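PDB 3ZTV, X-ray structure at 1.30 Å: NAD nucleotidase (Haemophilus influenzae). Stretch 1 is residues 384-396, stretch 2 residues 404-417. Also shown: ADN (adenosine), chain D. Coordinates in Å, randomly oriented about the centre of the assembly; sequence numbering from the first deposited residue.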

# COMPACT_ATOMS: atom_id res chain seq x y z
N GLY A 384 -29.12 3.02 -40.13
CA GLY A 384 -29.13 1.66 -39.64
C GLY A 384 -29.76 1.59 -38.26
O GLY A 384 -30.76 2.25 -37.98
N SER A 385 -29.13 0.81 -37.38
CA SER A 385 -29.73 0.51 -36.09
C SER A 385 -29.42 1.56 -35.02
O SER A 385 -28.55 1.35 -34.16
CB SER A 385 -29.28 -0.87 -35.61
OG SER A 385 -30.09 -1.31 -34.53
N ILE A 386 -30.13 2.68 -35.05
CA ILE A 386 -29.97 3.72 -34.05
C ILE A 386 -30.28 3.17 -32.65
O ILE A 386 -29.67 3.57 -31.66
CB ILE A 386 -30.85 4.96 -34.35
CG1 ILE A 386 -30.47 5.57 -35.70
CG2 ILE A 386 -30.70 6.00 -33.25
CD1 ILE A 386 -31.34 6.75 -36.12
N ALA A 387 -31.22 2.23 -32.59
CA ALA A 387 -31.55 1.59 -31.32
C ALA A 387 -30.34 0.90 -30.70
O ALA A 387 -30.19 0.89 -29.48
CB ALA A 387 -32.72 0.62 -31.48
N THR A 388 -29.47 0.34 -31.53
CA THR A 388 -28.24 -0.29 -31.03
C THR A 388 -27.28 0.76 -30.45
O THR A 388 -26.66 0.52 -29.41
CB THR A 388 -27.54 -1.13 -32.11
OG1 THR A 388 -28.44 -2.14 -32.57
CG2 THR A 388 -26.30 -1.79 -31.54
N ARG A 389 -27.16 1.91 -31.11
CA ARG A 389 -26.39 3.01 -30.55
C ARG A 389 -26.94 3.40 -29.18
O ARG A 389 -26.18 3.62 -28.23
CB ARG A 389 -26.35 4.22 -31.51
CG ARG A 389 -25.51 5.39 -31.03
CD ARG A 389 -26.35 6.45 -30.34
NE ARG A 389 -25.55 7.53 -29.77
CZ ARG A 389 -25.43 8.75 -30.30
NH1 ARG A 389 -26.04 9.05 -31.44
NH2 ARG A 389 -24.69 9.66 -29.69
N PHE A 390 -28.26 3.47 -29.06
CA PHE A 390 -28.91 3.74 -27.78
C PHE A 390 -28.47 2.73 -26.71
O PHE A 390 -28.08 3.11 -25.60
CB PHE A 390 -30.42 3.70 -27.96
CG PHE A 390 -31.20 4.20 -26.78
CD1 PHE A 390 -30.58 4.91 -25.78
CD2 PHE A 390 -32.56 3.97 -26.69
CE1 PHE A 390 -31.29 5.37 -24.70
CE2 PHE A 390 -33.28 4.42 -25.61
CZ PHE A 390 -32.64 5.13 -24.61
N ILE A 391 -28.55 1.45 -27.03
CA ILE A 391 -28.15 0.43 -26.08
C ILE A 391 -26.67 0.60 -25.70
O ILE A 391 -26.30 0.49 -24.53
CB ILE A 391 -28.44 -1.00 -26.58
CG1 ILE A 391 -29.95 -1.18 -26.79
CG2 ILE A 391 -27.90 -2.03 -25.60
CD1 ILE A 391 -30.76 -0.83 -25.59
N ALA A 392 -25.82 0.89 -26.69
CA ALA A 392 -24.42 1.15 -26.39
C ALA A 392 -24.25 2.32 -25.43
O ALA A 392 -23.40 2.29 -24.54
CB ALA A 392 -23.62 1.38 -27.68
N GLU A 393 -25.08 3.35 -25.59
CA GLU A 393 -25.04 4.50 -24.67
C GLU A 393 -25.43 4.11 -23.24
O GLU A 393 -24.88 4.64 -22.28
CB GLU A 393 -25.92 5.66 -25.17
CG GLU A 393 -25.50 6.24 -26.52
CD GLU A 393 -24.31 7.19 -26.44
OE1 GLU A 393 -23.83 7.50 -25.33
OE2 GLU A 393 -23.85 7.63 -27.52
N THR A 394 -26.38 3.19 -23.08
CA THR A 394 -26.77 2.75 -21.74
C THR A 394 -25.61 2.01 -21.07
O THR A 394 -25.41 2.11 -19.86
CB THR A 394 -28.05 1.87 -21.74
OG1 THR A 394 -27.77 0.57 -22.27
CG2 THR A 394 -29.18 2.53 -22.55
N MET A 395 -24.83 1.29 -21.86
CA MET A 395 -23.65 0.59 -21.36
C MET A 395 -22.53 1.58 -21.00
O MET A 395 -21.86 1.44 -19.98
CB MET A 395 -23.16 -0.39 -22.41
CG MET A 395 -24.19 -1.47 -22.75
SD MET A 395 -23.99 -2.22 -24.38
CE MET A 395 -22.53 -3.20 -24.08
N TYR A 396 -22.34 2.58 -21.85
CA TYR A 396 -21.30 3.58 -21.66
C TYR A 396 -21.54 4.35 -20.36
O TYR A 396 -20.59 4.72 -19.66
CB TYR A 396 -21.31 4.52 -22.86
CG TYR A 396 -20.31 5.66 -22.83
CD1 TYR A 396 -19.01 5.49 -23.29
CD2 TYR A 396 -20.68 6.91 -22.37
CE1 TYR A 396 -18.10 6.54 -23.28
CE2 TYR A 396 -19.79 7.96 -22.37
CZ TYR A 396 -18.50 7.77 -22.82
OH TYR A 396 -17.62 8.83 -22.81
N LEU A 404 -15.20 3.72 -24.33
CA LEU A 404 -16.11 3.46 -25.44
C LEU A 404 -16.79 2.13 -25.21
O LEU A 404 -16.25 1.26 -24.51
CB LEU A 404 -15.35 3.46 -26.77
CG LEU A 404 -14.27 2.39 -26.96
CD1 LEU A 404 -14.81 1.23 -27.78
CD2 LEU A 404 -12.99 2.97 -27.58
N THR A 405 -17.98 1.97 -25.77
CA THR A 405 -18.65 0.68 -25.74
C THR A 405 -19.06 0.26 -27.14
O THR A 405 -19.26 1.10 -28.02
CB THR A 405 -19.91 0.72 -24.86
OG1 THR A 405 -20.79 1.74 -25.34
CG2 THR A 405 -19.55 0.98 -23.40
N ILE A 406 -19.18 -1.05 -27.35
CA ILE A 406 -19.57 -1.62 -28.63
C ILE A 406 -20.67 -2.65 -28.41
O ILE A 406 -20.53 -3.52 -27.55
CB ILE A 406 -18.38 -2.28 -29.34
CG1 ILE A 406 -17.30 -1.23 -29.63
CG2 ILE A 406 -18.83 -3.00 -30.60
CD1 ILE A 406 -15.98 -1.82 -30.10
N GLN A 407 -21.76 -2.53 -29.17
CA GLN A 407 -22.92 -3.42 -29.07
C GLN A 407 -23.24 -3.97 -30.46
O GLN A 407 -23.18 -3.24 -31.46
CB GLN A 407 -24.13 -2.68 -28.48
CG GLN A 407 -25.44 -3.47 -28.43
CD GLN A 407 -25.46 -4.57 -27.38
OE1 GLN A 407 -24.51 -4.76 -26.63
NE2 GLN A 407 -26.56 -5.31 -27.32
N ASN A 408 -23.59 -5.25 -30.54
CA ASN A 408 -23.98 -5.86 -31.81
C ASN A 408 -25.46 -5.63 -32.12
O ASN A 408 -26.31 -5.72 -31.23
CB ASN A 408 -23.67 -7.36 -31.81
CG ASN A 408 -24.47 -8.12 -30.77
OD1 ASN A 408 -24.43 -7.82 -29.58
ND2 ASN A 408 -25.23 -9.12 -31.22
N ALA A 409 -25.77 -5.33 -33.38
CA ALA A 409 -27.14 -5.00 -33.81
C ALA A 409 -28.16 -6.11 -33.53
O ALA A 409 -29.34 -5.83 -33.34
CB ALA A 409 -27.15 -4.62 -35.29
N GLY A 410 -27.71 -7.35 -33.52
CA GLY A 410 -28.60 -8.47 -33.26
C GLY A 410 -29.09 -8.53 -31.82
O GLY A 410 -29.98 -9.31 -31.49
N GLY A 411 -28.50 -7.70 -30.96
CA GLY A 411 -28.87 -7.66 -29.56
C GLY A 411 -30.07 -6.77 -29.31
O GLY A 411 -30.51 -6.62 -28.17
N VAL A 412 -30.59 -6.17 -30.38
CA VAL A 412 -31.76 -5.31 -30.29
C VAL A 412 -32.81 -5.79 -31.31
O VAL A 412 -32.57 -5.78 -32.52
CB VAL A 412 -31.39 -3.82 -30.50
CG1 VAL A 412 -30.10 -3.49 -29.76
CG2 VAL A 412 -31.24 -3.49 -31.98
N ARG A 413 -33.97 -6.21 -30.81
CA ARG A 413 -34.92 -6.97 -31.62
C ARG A 413 -36.01 -6.15 -32.31
O ARG A 413 -36.78 -6.69 -33.10
CB ARG A 413 -35.59 -8.05 -30.76
CG ARG A 413 -34.74 -9.27 -30.49
CD ARG A 413 -35.53 -10.29 -29.68
NE ARG A 413 -34.98 -11.64 -29.81
CZ ARG A 413 -35.41 -12.68 -29.09
NH1 ARG A 413 -36.37 -12.52 -28.20
NH2 ARG A 413 -34.86 -13.87 -29.27
N ALA A 414 -36.09 -4.87 -32.00
CA ALA A 414 -37.13 -4.03 -32.59
C ALA A 414 -36.78 -2.56 -32.49
O ALA A 414 -35.87 -2.17 -31.76
CB ALA A 414 -38.48 -4.30 -31.92
N ASP A 415 -37.51 -1.73 -33.24
CA ASP A 415 -37.37 -0.29 -33.12
C ASP A 415 -37.72 0.10 -31.69
O ASP A 415 -38.54 -0.55 -31.05
CB ASP A 415 -38.33 0.45 -34.06
CG ASP A 415 -38.09 0.16 -35.54
OD1 ASP A 415 -37.14 -0.57 -35.89
OD2 ASP A 415 -38.86 0.69 -36.37
N ILE A 416 -37.10 1.17 -31.21
CA ILE A 416 -37.50 1.75 -29.94
C ILE A 416 -38.34 2.99 -30.25
O ILE A 416 -37.84 3.96 -30.80
CB ILE A 416 -36.29 2.12 -29.07
CG1 ILE A 416 -35.48 0.86 -28.75
CG2 ILE A 416 -36.73 2.80 -27.78
CD1 ILE A 416 -34.22 1.10 -27.94
N LEU A 417 -39.62 2.92 -29.90
CA LEU A 417 -40.59 3.94 -30.28
C LEU A 417 -40.76 5.00 -29.20
O LEU A 417 -40.55 4.72 -28.02
CB LEU A 417 -41.94 3.29 -30.59
CG LEU A 417 -41.95 2.15 -31.61
CD1 LEU A 417 -43.37 1.63 -31.83
CD2 LEU A 417 -41.33 2.60 -32.93
O5' ADN D . -30.55 -14.88 -34.02
C5' ADN D . -29.16 -15.00 -33.71
C4' ADN D . -28.57 -13.60 -33.57
O4' ADN D . -29.10 -12.96 -32.41
C3' ADN D . -27.06 -13.60 -33.39
O3' ADN D . -26.39 -13.53 -34.64
C2' ADN D . -26.82 -12.37 -32.55
O2' ADN D . -26.65 -11.21 -33.38
C1' ADN D . -28.09 -12.20 -31.74
N9 ADN D . -27.89 -12.74 -30.38
C8 ADN D . -28.13 -13.99 -29.95
N7 ADN D . -27.82 -14.12 -28.63
C5 ADN D . -27.36 -12.92 -28.20
C6 ADN D . -26.87 -12.34 -26.94
N6 ADN D . -26.77 -13.06 -25.80
N1 ADN D . -26.50 -11.04 -26.95
C2 ADN D . -26.57 -10.28 -28.06
N3 ADN D . -27.01 -10.74 -29.24
C4 ADN D . -27.42 -12.03 -29.36
O HOH W 1 -30.78 -3.81 -35.11

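Helix 386-396 lies across strand 404-408 in a roughly antiparallel sense, their directions 138° apart and their axes approaching to 7.5 Å. At Ala392 the helix offers only a methyl to the strand: Ala392 CA is 5.5 Å from Gln407 CA, and Ala392 CB rests 4.2 Å from Gln407 CB. One turn earlier, Thr388 fits into the bend where the strand gives way to the 3-10 segment: its CG2 lies 3.4 Å from Gln407 O, while its OG1 lies 3.4 Å from Ala409 CA and 3.2 Å from Val412 CG2. Thr388 OG1 donates to Ser385 OG (2.7 Å), which in turn donates to a water; the water donates to Ala409 O, tying the start of the helix to the 3-10 segment.

The single direct hydrogen bond between the stretches runs from Thr405 OG1 to Ala392 O (2.8 Å), a carbonyl that also accepts from Tyr396 N within the helix. Thr405 CG2 meanwhile packs 4.0 Å from Met395 CB. Beyond the strand, the chain supplies larger apolar bumps. Val412 CG1 reaches Ile391 CG1 at 3.8 Å, and Ile416 CD1 fills the space between Ala387 CB (3.9 Å) and Phe390 CD2 (3.5 Å), meeting the aromatic ring obliquely. In all, the contact buries 721 Å², both sides summed.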